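Local coordinates for major capsid protein (Faustovirus, PDB 5J7O), which forms double jelly-roll trimers that probably build the capsid shell of a large double-stranded DNA virus, at residues Met103-Gln108 with Ile392-Asn397; Phe91-Phe96 with Arg320-Asp325. All coordinates share one frame; numbering follows the deposited sequence.

Interaction 1: Met103-Gln108 with Ile392-Asn397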
# COMPACT_ATOMS: atom_id res chain seq x y z
N MET B 103 15.40 14.77 18.58
CA MET B 103 15.99 15.87 17.84
C MET B 103 15.66 15.73 16.36
O MET B 103 15.63 14.62 15.82
CB MET B 103 17.52 15.92 18.03
CG MET B 103 17.95 16.15 19.46
SD MET B 103 19.74 16.29 19.64
CE MET B 103 19.88 16.61 21.39
N VAL B 104 15.42 16.87 15.71
CA VAL B 104 15.13 16.91 14.28
C VAL B 104 15.71 18.21 13.73
O VAL B 104 15.67 19.25 14.38
CB VAL B 104 13.61 16.78 14.02
CG1 VAL B 104 12.85 17.96 14.60
CG2 VAL B 104 13.34 16.63 12.54
N VAL B 105 16.27 18.13 12.52
CA VAL B 105 17.01 19.23 11.92
C VAL B 105 16.25 19.73 10.70
O VAL B 105 16.01 18.96 9.76
CB VAL B 105 18.44 18.82 11.55
CG1 VAL B 105 19.14 19.95 10.82
CG2 VAL B 105 19.22 18.41 12.78
N HIS B 106 15.87 21.00 10.72
CA HIS B 106 15.23 21.63 9.58
C HIS B 106 16.30 22.06 8.58
O HIS B 106 17.19 22.84 8.92
CB HIS B 106 14.40 22.83 10.02
CG HIS B 106 13.81 23.61 8.89
ND1 HIS B 106 13.63 24.98 8.95
CD2 HIS B 106 13.35 23.23 7.68
CE1 HIS B 106 13.09 25.40 7.82
NE2 HIS B 106 12.91 24.36 7.03
N VAL B 107 16.22 21.55 7.35
CA VAL B 107 17.12 21.93 6.28
C VAL B 107 16.30 22.59 5.17
O VAL B 107 15.23 22.10 4.82
CB VAL B 107 17.92 20.73 5.73
CG1 VAL B 107 18.99 21.21 4.76
CG2 VAL B 107 18.52 19.93 6.87
N GLN B 108 16.82 23.69 4.63
CA GLN B 108 16.12 24.47 3.62
C GLN B 108 17.06 24.71 2.45
O GLN B 108 18.10 25.36 2.62
CB GLN B 108 15.61 25.79 4.19
CG GLN B 108 14.47 26.41 3.42
CD GLN B 108 13.90 27.64 4.11
OE1 GLN B 108 14.62 28.60 4.39
NE2 GLN B 108 12.61 27.61 4.42
N ILE B 392 19.31 26.16 8.34
CA ILE B 392 19.44 24.88 9.02
C ILE B 392 19.41 25.12 10.52
O ILE B 392 20.18 25.92 11.06
CB ILE B 392 20.70 24.11 8.57
CG1 ILE B 392 20.70 22.69 9.15
CG2 ILE B 392 21.98 24.85 8.95
CD1 ILE B 392 21.72 21.77 8.52
N GLU B 393 18.48 24.45 11.21
CA GLU B 393 18.27 24.64 12.63
C GLU B 393 18.00 23.29 13.28
O GLU B 393 17.33 22.43 12.70
CB GLU B 393 17.10 25.59 12.91
CG GLU B 393 17.42 27.06 12.72
CD GLU B 393 16.20 27.95 12.91
OE1 GLU B 393 15.20 27.76 12.19
OE2 GLU B 393 16.24 28.84 13.79
N LEU B 394 18.52 23.11 14.49
CA LEU B 394 18.32 21.89 15.26
C LEU B 394 17.17 22.09 16.24
O LEU B 394 17.21 23.01 17.06
CB LEU B 394 19.59 21.49 16.01
CG LEU B 394 19.42 20.34 17.01
CD1 LEU B 394 18.96 19.07 16.31
CD2 LEU B 394 20.70 20.10 17.79
N TYR B 395 16.16 21.23 16.15
CA TYR B 395 15.03 21.25 17.07
C TYR B 395 15.25 20.20 18.15
O TYR B 395 15.50 19.03 17.84
CB TYR B 395 13.72 20.98 16.32
CG TYR B 395 13.24 22.11 15.43
CD1 TYR B 395 14.05 22.61 14.41
CD2 TYR B 395 11.99 22.67 15.61
CE1 TYR B 395 13.62 23.64 13.60
CE2 TYR B 395 11.55 23.70 14.80
CZ TYR B 395 12.36 24.18 13.79
OH TYR B 395 11.93 25.20 12.99
N ILE B 396 15.15 20.62 19.41
CA ILE B 396 15.42 19.75 20.55
C ILE B 396 14.21 19.77 21.47
O ILE B 396 13.77 20.85 21.90
CB ILE B 396 16.68 20.19 21.32
CG1 ILE B 396 17.86 20.35 20.36
CG2 ILE B 396 17.01 19.18 22.41
CD1 ILE B 396 19.05 21.03 20.99
N ASN B 397 13.68 18.60 21.78
CA ASN B 397 12.62 18.48 22.77
C ASN B 397 13.22 18.55 24.16
O ASN B 397 14.19 17.85 24.47
CB ASN B 397 11.85 17.17 22.58
CG ASN B 397 10.58 17.12 23.40
OD1 ASN B 397 10.14 18.13 23.95
ND2 ASN B 397 9.97 15.94 23.48
O HOH W 1 13.28 26.50 11.01
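Val105 forks between two side chains of the facing strand: CG1 lies 3.6 Å from Ile392 CG1, and CG2 lies 3.6 Å from Leu394 CD1. The first branch stands anti to the backbone N of Val105 (chi1 175°), with the second beside that N. Val107 CG2 continues this dry, apolar face against Ile392 CD1. At the other end Met103 and Ile396 lie side by side, Met103 CE 4.0 Å from Ile396 CG2.

The opposite face is also buried but wetter. Val104 CG1 rests 3.6 Å from Tyr395 CB; farther along, a water joins three polar ends. It bonds to His106 ND1 at 2.6 Å and to Tyr395 OH at 2.7 Å, and donates to Glu393 OE1, while Glu393 OE2 forms a salt bridge with Lys75. Between the faces, Val104 with Tyr395 and His106 with Glu393 make antiparallel hydrogen-bonded pairs, four bonds in all.

The two strands are neighbours in the BIDG sheet of a jelly roll. Strand 69-76 flanks 389-401, and 293-298 flanks 99-109. The Leu394 face meets Phe91 of strand 88-92; the Tyr395 face meets the second subunit, including its Tyr540 and Tyr548.

Interaction 2: Phe91-Phe96 with Arg320-Asp325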
# COMPACT_ATOMS: atom_id res chain seq x y z
N PHE B 91 25.95 22.28 16.08
CA PHE B 91 25.02 22.92 17.00
C PHE B 91 25.45 22.67 18.43
O PHE B 91 25.90 21.57 18.77
CB PHE B 91 23.59 22.40 16.82
CG PHE B 91 23.05 22.52 15.42
CD1 PHE B 91 23.29 21.53 14.48
CD2 PHE B 91 22.29 23.62 15.06
CE1 PHE B 91 22.79 21.64 13.20
CE2 PHE B 91 21.79 23.73 13.77
CZ PHE B 91 22.04 22.74 12.85
N SER B 92 25.31 23.68 19.28
CA SER B 92 25.33 23.45 20.71
C SER B 92 23.95 23.03 21.17
O SER B 92 22.93 23.46 20.61
CB SER B 92 25.78 24.71 21.46
OG SER B 92 27.16 24.97 21.26
N ILE B 93 23.91 22.18 22.18
CA ILE B 93 22.64 21.79 22.79
C ILE B 93 22.37 22.77 23.93
O ILE B 93 23.00 22.65 25.00
CB ILE B 93 22.66 20.33 23.28
CG1 ILE B 93 23.03 19.40 22.12
CG2 ILE B 93 21.30 19.95 23.85
CD1 ILE B 93 23.15 17.95 22.51
N PRO B 94 21.48 23.74 23.75
CA PRO B 94 21.32 24.79 24.76
C PRO B 94 20.80 24.24 26.07
O PRO B 94 20.19 23.16 26.14
CB PRO B 94 20.30 25.75 24.12
CG PRO B 94 20.29 25.40 22.66
CD PRO B 94 20.58 23.93 22.60
N GLN B 95 21.05 24.99 27.14
CA GLN B 95 20.52 24.65 28.45
C GLN B 95 19.09 25.16 28.54
O GLN B 95 18.84 26.37 28.45
CB GLN B 95 21.39 25.25 29.55
CG GLN B 95 21.21 24.60 30.90
CD GLN B 95 22.36 24.88 31.83
OE1 GLN B 95 23.36 24.16 31.84
NE2 GLN B 95 22.23 25.94 32.62
N PHE B 96 18.14 24.24 28.70
CA PHE B 96 16.73 24.60 28.71
C PHE B 96 15.97 23.74 29.71
O PHE B 96 15.58 24.21 30.78
CB PHE B 96 16.14 24.45 27.31
CG PHE B 96 14.78 25.06 27.15
CD1 PHE B 96 14.33 26.04 28.03
CD2 PHE B 96 13.94 24.67 26.12
CE1 PHE B 96 13.08 26.60 27.88
CE2 PHE B 96 12.69 25.23 25.97
CZ PHE B 96 12.25 26.20 26.85
N ARG B 320 28.84 19.76 24.96
CA ARG B 320 27.92 18.87 24.26
C ARG B 320 27.53 19.50 22.93
O ARG B 320 27.13 20.67 22.89
CB ARG B 320 26.68 18.58 25.11
CG ARG B 320 25.98 19.83 25.63
CD ARG B 320 24.95 19.51 26.69
NE ARG B 320 24.00 20.60 26.88
CZ ARG B 320 23.09 20.65 27.85
NH1 ARG B 320 23.02 19.67 28.74
NH2 ARG B 320 22.26 21.68 27.93
N PHE B 321 27.65 18.74 21.85
CA PHE B 321 27.42 19.28 20.52
C PHE B 321 26.79 18.23 19.62
O PHE B 321 26.95 17.02 19.84
CB PHE B 321 28.72 19.77 19.87
CG PHE B 321 29.43 20.83 20.65
CD1 PHE B 321 29.12 22.17 20.47
CD2 PHE B 321 30.42 20.49 21.57
CE1 PHE B 321 29.78 23.15 21.19
CE2 PHE B 321 31.08 21.47 22.29
CZ PHE B 321 30.76 22.80 22.10
N ILE B 322 26.06 18.70 18.61
CA ILE B 322 25.60 17.88 17.51
C ILE B 322 26.32 18.36 16.26
O ILE B 322 26.12 19.50 15.81
CB ILE B 322 24.07 17.95 17.33
CG1 ILE B 322 23.37 17.29 18.52
CG2 ILE B 322 23.66 17.29 16.03
CD1 ILE B 322 23.70 15.82 18.68
N THR B 323 27.18 17.51 15.70
CA THR B 323 27.97 17.83 14.52
C THR B 323 27.42 17.06 13.33
O THR B 323 27.14 15.86 13.44
CB THR B 323 29.44 17.50 14.75
OG1 THR B 323 30.01 18.44 15.67
CG2 THR B 323 30.22 17.54 13.44
N VAL B 324 27.25 17.75 12.21
CA VAL B 324 26.67 17.16 11.00
C VAL B 324 27.58 17.47 9.82
O VAL B 324 27.85 18.65 9.54
CB VAL B 324 25.25 17.68 10.74
CG1 VAL B 324 24.68 17.05 9.49
CG2 VAL B 324 24.34 17.41 11.93
N ASP B 325 28.03 16.43 9.13
CA ASP B 325 28.75 16.59 7.87
C ASP B 325 27.75 16.57 6.73
O ASP B 325 26.87 15.71 6.68
CB ASP B 325 29.79 15.48 7.69
CG ASP B 325 30.91 15.56 8.71
OD1 ASP B 325 31.10 16.64 9.31
OD2 ASP B 325 31.62 14.54 8.90
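Arg320 grips the carbonyl oxygen of Ile93 side-on with two nitrogens, NE at 3.0 Å from Ile93 O and NH2 at 3.2 Å from the same oxygen. Both come from one face of that peptide plane, NE tilted out of it and NH2 higher above it, while the oxygen lies close to the guanidinium plane. The side chain leaves the backbone with CG between N and the carbonyl carbon (chi1 52°), then runs extended to NE. It crosses the Ile93 side chain at about a right angle, with Ile93 CG2 over one face of the guanidinium. Gln95 N lies at the guanidinium edge, in its plane.

Ile93 extends from CG1 to CD1 (chi2 177°), which lies 4.1 Å from Ile322 CG1. Phe91 and Ile322 form the antiparallel hydrogen-bonded pair: Phe91 N reaches Ile322 O at 2.8 Å, nearly straight at 173°, and Ile322 N returns a bond to Phe91 O. Ile322 O also sits at the edge of the Phe91 ring, 3.7 Å from its CD1. On the other face of the sheet, Ser92 OG approaches Phe321 CE1 to 3.2 Å and is hydrogen-bonded to Asn79.

Where strand 88-92 ends, then, arginine bonds take over from backbone pairing. With NH1 bonded to Ile315 O and Ser312 OG, the guanidinium joins the chain just before its own strand to the loop after strand 88-92 through neutral oxygens, and its charge would probably polarise the Ile93 carbonyl.

How the interactions relate
Interactions 1 and 2 lie in the two facing sheets of one jelly roll, their centres 11 Å apart. Interaction 1 belongs to the BIDG sheet, interaction 2 to the CHEF sheet. Along the chain the order is 91-96, 103-108, 320-325, 392-397, so these four segments fall alternately in or beside the CHEF sheet and in the BIDG sheet. Sheet meets sheet where Phe91 CE2 lies 3.4 Å from Leu394 N. The loop after strand 88-92 adds to this, Ile93 packing on Met103 and Ile396, and Pro94 on Ile396. Their facing side chains form part of the sandwich core. Only interaction 1 also meets another subunit of the trimer, on its outer face, linking this core to the capsomer interface.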